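Side-chain contacts in putative polyketide cyclase SMa1630 (Sinorhizobium meliloti 1021, PDB 4U13), which probably acts as a cyclase on a polyketide-like substrate, as in other members of the SnoaL-like family: residues 15-20 with 61-66; 78-83 with 89-94. One frame throughout, in Å; residues are numbered along the deposited sequence.

Contact 1 (15-20 with 61-66); sequences DADSCN and YVAEPL
Asp17 on helix 8-19 and Tyr61, just ahead of strand 62-71, meet where the N-terminal helix of this SnoaL-like, NTF2-type alpha+beta fold lies over one end of its curved sheet. The two side chains cross at about a right angle, with the carboxylate and ring planes 47° apart. The phenol OH of Tyr61 gives a weak hydrogen bond to OD1 of Asp17, 2.7 Å away. That oxygen also accepts a bond from Trp52 NE1 on helix 44-59, so one carboxylate oxygen ties the helix carrying it to a second helix and to the tyrosine. The other oxygen, Asp17 OD2, lies in the plane of the Tyr61 ring at its edge, 3.4 Å from Tyr61 CE2. On the strand, Asp17 OD2 is 3.8 Å from Ala63 CB. With CG anti to the backbone N (chi1 -173°), the carboxylate extends from the helix to meet the tyrosine and Ala63. Tyr61 adopts the less common rotamer with CG between its backbone N and carbonyl carbon (chi1 63°), placing the ring so that its hydroxyl reaches Asp17, while Lys56 of helix 44-59 makes a cation-pi contact with it. An alanine at Asp17 removes the acceptor shared by Trp52 NE1 and the Tyr61 hydroxyl, and would probably leave the phenol freer to turn. A water completes the link: its O accepts a 2.9 Å hydrogen bond from Ala63 N. The same water O donates a weak bond to Asp17 OD2, 3.1 Å away.

Contact 2 (78-83 with 89-94); sequences RAKVSG and PVTLTY
Strands 78-82 and 90-94 run antiparallel with their directions 142° apart, and Ala79 with Leu92 and Val81 with Val90 form the hydrogen-bonded pairs. Ala79 N to Leu92 O and Val81 N to Val90 O, both 2.7 Å, are the shorter bond of each pair; the return bonds, Leu92 N to Ala79 O and Val90 N to Val81 O, measure 2.9 Å. On the face carrying Ala79, Val81 and Leu92 the contact is apolar. The CG2 branch of Val81 lies beside its backbone N, 3.9 Å from CD1 of Leu92, and also comes up to the edge of the Tyr94 ring near its plane. The same ring meets the methyl of Ala79 obliquely, Tyr94 CE1 to Ala79 CB 4.1 Å. These strands form a beta hairpin of the NTF2-like sheet, and on this side Tyr94 continues the apolar layer to Leu106 and Ile108 of the next strand and to Phe14 of helix 8-19. The other face is more polar. Arg78 folds back at its third torsion (chi3 61°), which brings the guanidinium across Thr91 at about a right angle: the methyl CG2 of Thr91 sits over one face of the planar group, 3.5 Å from Arg78 NH2. In the guanidinium plane, at its edge, a water accepts a 3.1 Å bond from Arg78 NH2 and makes a weak hydrogen bond, 3.4 Å long, with Thr91 OG1. Lys80 on this face leans its CG against Pro89 CB but sends its amine away from the hairpin, to Glu64 in a salt bridge and to Gln2 of the second subunit.

In the fold
Both contacts draw on the same sheet, in which strands 62-71 and 74-82 are neighbours: Val62 N to Ser82 O and Leu66 N to Arg78 O are probable backbone hydrogen bonds joining them directly. Both are partly buried. Contact 1, nearer the centre of the chain, sets a helix against the sheet through side chains, a water and one backbone N-H. Contact 2 is strand pairing by regular backbone bonds, with Ala79, Val81 and Tyr94 buried on one face and Arg78 exposed on the other. Each also lies near the second subunit: Cys19, within 15-20, forms the interchain disulfide with its counterpart, while Glu64 and Lys80, one from each contact, bond to residues near the start of that subunit's chain.

Contact 1 (15-20 with 61-66)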
loop_
_atom_site.group_PDB
_atom_site.type_symbol
_atom_site.label_atom_id
_atom_site.label_comp_id
_atom_site.label_asym_id
_atom_site.label_seq_id
_atom_site.Cartn_x
_atom_site.Cartn_y
_atom_site.Cartn_z
ATOM N N ASP A 15 -3.282 -5.147 1.161
ATOM C CA ASP A 15 -2.048 -4.783 1.940
ATOM C C ASP A 15 -1.040 -5.924 1.904
ATOM O O ASP A 15 0.209 -5.733 1.746
ATOM C CB ASP A 15 -2.364 -4.506 3.409
ATOM C CG ASP A 15 -3.045 -3.124 3.645
ATOM O OD1 ASP A 15 -2.740 -2.155 2.920
ATOM O OD2 ASP A 15 -3.870 -2.990 4.587
ATOM N N ALA A 16 -1.605 -7.107 2.005
ATOM C CA ALA A 16 -0.816 -8.326 1.992
ATOM C C ALA A 16 -0.309 -8.691 0.609
ATOM O O ALA A 16 0.842 -9.074 0.465
ATOM C CB ALA A 16 -1.652 -9.472 2.540
ATOM N N ASP A 17 -1.186 -8.581 -0.385
ATOM C CA ASP A 17 -0.802 -8.714 -1.762
ATOM C C ASP A 17 0.358 -7.759 -2.036
ATOM O O ASP A 17 1.409 -8.109 -2.497
ATOM C CB ASP A 17 -2.003 -8.371 -2.645
ATOM C CG ASP A 17 -1.766 -8.647 -4.116
ATOM O OD1 ASP A 17 -0.937 -9.510 -4.429
ATOM O OD2 ASP A 17 -2.455 -8.039 -4.976
ATOM N N SER A 18 0.165 -6.533 -1.713
ATOM C CA SER A 18 1.142 -5.477 -1.941
ATOM C C SER A 18 2.504 -5.639 -1.184
ATOM O O SER A 18 3.541 -5.195 -1.646
ATOM C CB SER A 18 0.432 -4.203 -1.636
ATOM O OG SER A 18 1.353 -3.160 -1.534
ATOM N N CYS A 19 2.475 -6.167 0.039
ATOM C CA CYS A 19 3.697 -6.324 0.847
ATOM C C CYS A 19 4.301 -7.688 0.729
ATOM O O CYS A 19 5.265 -7.999 1.437
ATOM C CB CYS A 19 3.376 -6.021 2.313
ATOM S SG CYS A 19 2.927 -4.225 2.598
ATOM N N ASN A 20 3.789 -8.495 -0.199
ATOM C CA ASN A 20 4.205 -9.876 -0.359
ATOM C C ASN A 20 4.133 -10.605 0.973
ATOM O O ASN A 20 5.045 -11.260 1.328
ATOM C CB ASN A 20 5.634 -9.998 -0.922
ATOM C CG ASN A 20 5.783 -9.433 -2.334
ATOM O OD1 ASN A 20 4.887 -9.544 -3.147
ATOM N ND2 ASN A 20 6.899 -8.807 -2.613
ATOM N N TYR A 61 3.628 -8.035 -10.171
ATOM C CA TYR A 61 2.607 -7.003 -10.383
ATOM C C TYR A 61 2.348 -6.169 -9.139
ATOM O O TYR A 61 2.569 -6.615 -8.042
ATOM C CB TYR A 61 1.268 -7.636 -10.785
ATOM C CG TYR A 61 0.690 -8.543 -9.692
ATOM C CD1 TYR A 61 1.027 -9.889 -9.628
ATOM C CD2 TYR A 61 -0.164 -8.036 -8.725
ATOM C CE1 TYR A 61 0.534 -10.697 -8.638
ATOM C CE2 TYR A 61 -0.705 -8.856 -7.734
ATOM C CZ TYR A 61 -0.339 -10.198 -7.668
ATOM O OH TYR A 61 -0.860 -11.059 -6.680
ATOM N N VAL A 62 1.780 -4.996 -9.364
ATOM C CA VAL A 62 1.170 -4.175 -8.362
ATOM C C VAL A 62 -0.365 -4.045 -8.707
ATOM O O VAL A 62 -0.708 -3.639 -9.802
ATOM C CB VAL A 62 1.922 -2.804 -8.377
ATOM C CG1 VAL A 62 1.132 -1.654 -7.740
ATOM C CG2 VAL A 62 3.300 -2.918 -7.716
ATOM N N ALA A 63 -1.265 -4.404 -7.777
ATOM C CA ALA A 63 -2.699 -4.115 -7.840
ATOM C C ALA A 63 -3.043 -2.942 -6.952
ATOM O O ALA A 63 -2.865 -2.996 -5.763
ATOM C CB ALA A 63 -3.516 -5.308 -7.405
ATOM N N GLU A 64 -3.571 -1.867 -7.525
ATOM C CA GLU A 64 -3.829 -0.656 -6.778
ATOM C C GLU A 64 -5.344 -0.372 -6.805
ATOM O O GLU A 64 -5.853 -0.013 -7.848
ATOM C CB GLU A 64 -3.014 0.476 -7.409
ATOM C CG GLU A 64 -3.474 1.878 -7.033
ATOM C CD GLU A 64 -2.740 2.980 -7.790
ATOM O OE1 GLU A 64 -2.232 2.759 -8.937
ATOM O OE2 GLU A 64 -2.724 4.105 -7.240
ATOM N N PRO A 65 -6.066 -0.554 -5.676
ATOM C CA PRO A 65 -7.490 -0.237 -5.708
ATOM C C PRO A 65 -7.757 1.232 -6.090
ATOM O O PRO A 65 -7.054 2.127 -5.620
ATOM C CB PRO A 65 -7.947 -0.498 -4.288
ATOM C CG PRO A 65 -6.870 -1.330 -3.672
ATOM C CD PRO A 65 -5.614 -0.951 -4.334
ATOM N N LEU A 66 -8.725 1.450 -6.991
ATOM C CA LEU A 66 -9.074 2.779 -7.476
ATOM C C LEU A 66 -10.459 3.251 -7.031
ATOM O O LEU A 66 -10.675 4.429 -6.916
ATOM C CB LEU A 66 -9.091 2.796 -9.003
ATOM C CG LEU A 66 -7.771 2.500 -9.710
ATOM C CD1 LEU A 66 -7.972 2.601 -11.223
ATOM C CD2 LEU A 66 -6.672 3.439 -9.208
HETATM O O HOH W 1 -0.652 -5.543 -5.142
#

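Contact 2 (78-83 with 89-94)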
loop_
_atom_site.group_PDB
_atom_site.type_symbol
_atom_site.label_atom_id
_atom_site.label_comp_id
_atom_site.label_asym_id
_atom_site.label_seq_id
_atom_site.Cartn_x
_atom_site.Cartn_y
_atom_site.Cartn_z
ATOM N N ARG A 78 -12.470 -1.949 -8.341
ATOM C CA ARG A 78 -11.729 -1.751 -9.559
ATOM C C ARG A 78 -10.276 -1.530 -9.159
ATOM O O ARG A 78 -9.972 -0.631 -8.310
ATOM C CB ARG A 78 -12.235 -0.561 -10.358
ATOM C CG ARG A 78 -13.564 -0.834 -11.039
ATOM C CD ARG A 78 -14.078 0.435 -11.723
ATOM N NE ARG A 78 -13.139 0.928 -12.766
ATOM C CZ ARG A 78 -13.184 0.582 -14.064
ATOM N NH1 ARG A 78 -14.102 -0.285 -14.479
ATOM N NH2 ARG A 78 -12.298 1.088 -14.932
ATOM N N ALA A 79 -9.367 -2.310 -9.763
ATOM C CA ALA A 79 -7.978 -2.136 -9.428
ATOM C C ALA A 79 -7.078 -2.035 -10.646
ATOM O O ALA A 79 -7.256 -2.742 -11.643
ATOM C CB ALA A 79 -7.535 -3.239 -8.471
ATOM N N LYS A 80 -6.133 -1.107 -10.597
ATOM C CA LYS A 80 -5.207 -0.956 -11.697
ATOM C C LYS A 80 -4.120 -1.968 -11.434
ATOM O O LYS A 80 -3.528 -2.014 -10.372
ATOM C CB LYS A 80 -4.642 0.440 -11.806
ATOM C CG LYS A 80 -3.902 0.628 -13.129
ATOM C CD LYS A 80 -3.214 1.993 -13.234
ATOM C CE LYS A 80 -1.928 2.024 -12.429
ATOM N NZ LYS A 80 -1.599 3.409 -11.989
ATOM N N VAL A 81 -3.917 -2.833 -12.396
ATOM C CA VAL A 81 -2.879 -3.858 -12.304
ATOM C C VAL A 81 -1.753 -3.515 -13.265
ATOM O O VAL A 81 -1.971 -3.276 -14.434
ATOM C CB VAL A 81 -3.450 -5.240 -12.621
ATOM C CG1 VAL A 81 -2.385 -6.264 -12.486
ATOM C CG2 VAL A 81 -4.603 -5.487 -11.665
ATOM N N SER A 82 -0.538 -3.561 -12.771
ATOM C CA SER A 82 0.577 -3.030 -13.483
ATOM C C SER A 82 1.685 -4.057 -13.331
ATOM O O SER A 82 1.885 -4.574 -12.233
ATOM C CB SER A 82 0.945 -1.723 -12.763
ATOM O OG SER A 82 1.828 -0.952 -13.529
ATOM N N GLY A 83 2.439 -4.332 -14.393
ATOM C CA GLY A 83 3.619 -5.233 -14.263
ATOM C C GLY A 83 4.223 -5.731 -15.565
ATOM O O GLY A 83 3.957 -5.178 -16.636
ATOM N N PRO A 89 -0.468 -1.285 -18.318
ATOM C CA PRO A 89 -1.292 -1.698 -17.126
ATOM C C PRO A 89 -2.759 -1.938 -17.540
ATOM O O PRO A 89 -3.201 -1.417 -18.559
ATOM C CB PRO A 89 -1.225 -0.453 -16.244
ATOM C CG PRO A 89 -1.218 0.706 -17.270
ATOM C CD PRO A 89 -0.518 0.187 -18.528
ATOM N N VAL A 90 -3.490 -2.732 -16.785
ATOM C CA VAL A 90 -4.877 -3.021 -17.110
ATOM C C VAL A 90 -5.754 -2.833 -15.881
ATOM O O VAL A 90 -5.308 -3.000 -14.749
ATOM C CB VAL A 90 -5.013 -4.438 -17.678
ATOM C CG1 VAL A 90 -4.728 -5.482 -16.622
ATOM C CG2 VAL A 90 -6.391 -4.631 -18.273
ATOM N N THR A 91 -6.996 -2.417 -16.090
ATOM C CA THR A 91 -7.893 -2.217 -14.985
ATOM C C THR A 91 -8.824 -3.375 -14.868
ATOM O O THR A 91 -9.408 -3.764 -15.825
ATOM C CB THR A 91 -8.678 -0.937 -15.094
ATOM O OG1 THR A 91 -7.783 0.168 -14.962
ATOM C CG2 THR A 91 -9.596 -0.843 -13.904
ATOM N N LEU A 92 -8.985 -3.905 -13.651
ATOM C CA LEU A 92 -9.771 -5.123 -13.413
ATOM C C LEU A 92 -10.739 -4.933 -12.272
ATOM O O LEU A 92 -10.516 -4.114 -11.408
ATOM C CB LEU A 92 -8.835 -6.297 -13.029
ATOM C CG LEU A 92 -7.997 -6.867 -14.167
ATOM C CD1 LEU A 92 -6.915 -7.836 -13.692
ATOM C CD2 LEU A 92 -8.947 -7.543 -15.148
ATOM N N THR A 93 -11.781 -5.751 -12.269
ATOM C CA THR A 93 -12.724 -5.770 -11.189
ATOM C C THR A 93 -12.527 -6.990 -10.330
ATOM O O THR A 93 -12.603 -8.111 -10.804
ATOM C CB THR A 93 -14.186 -5.720 -11.696
ATOM O OG1 THR A 93 -14.388 -4.497 -12.420
ATOM C CG2 THR A 93 -15.173 -5.755 -10.498
ATOM N N TYR A 94 -12.243 -6.734 -9.063
ATOM C CA TYR A 94 -12.151 -7.774 -8.040
ATOM C C TYR A 94 -13.482 -7.873 -7.263
ATOM O O TYR A 94 -13.825 -6.952 -6.517
ATOM C CB TYR A 94 -11.020 -7.420 -7.059
ATOM C CG TYR A 94 -9.579 -7.674 -7.523
ATOM C CD1 TYR A 94 -9.070 -7.107 -8.714
ATOM C CD2 TYR A 94 -8.719 -8.458 -6.752
ATOM C CE1 TYR A 94 -7.755 -7.329 -9.130
ATOM C CE2 TYR A 94 -7.399 -8.685 -7.142
ATOM C CZ TYR A 94 -6.913 -8.116 -8.329
ATOM O OH TYR A 94 -5.601 -8.336 -8.692
HETATM O O HOH W 2 -9.790 2.851 -15.030
#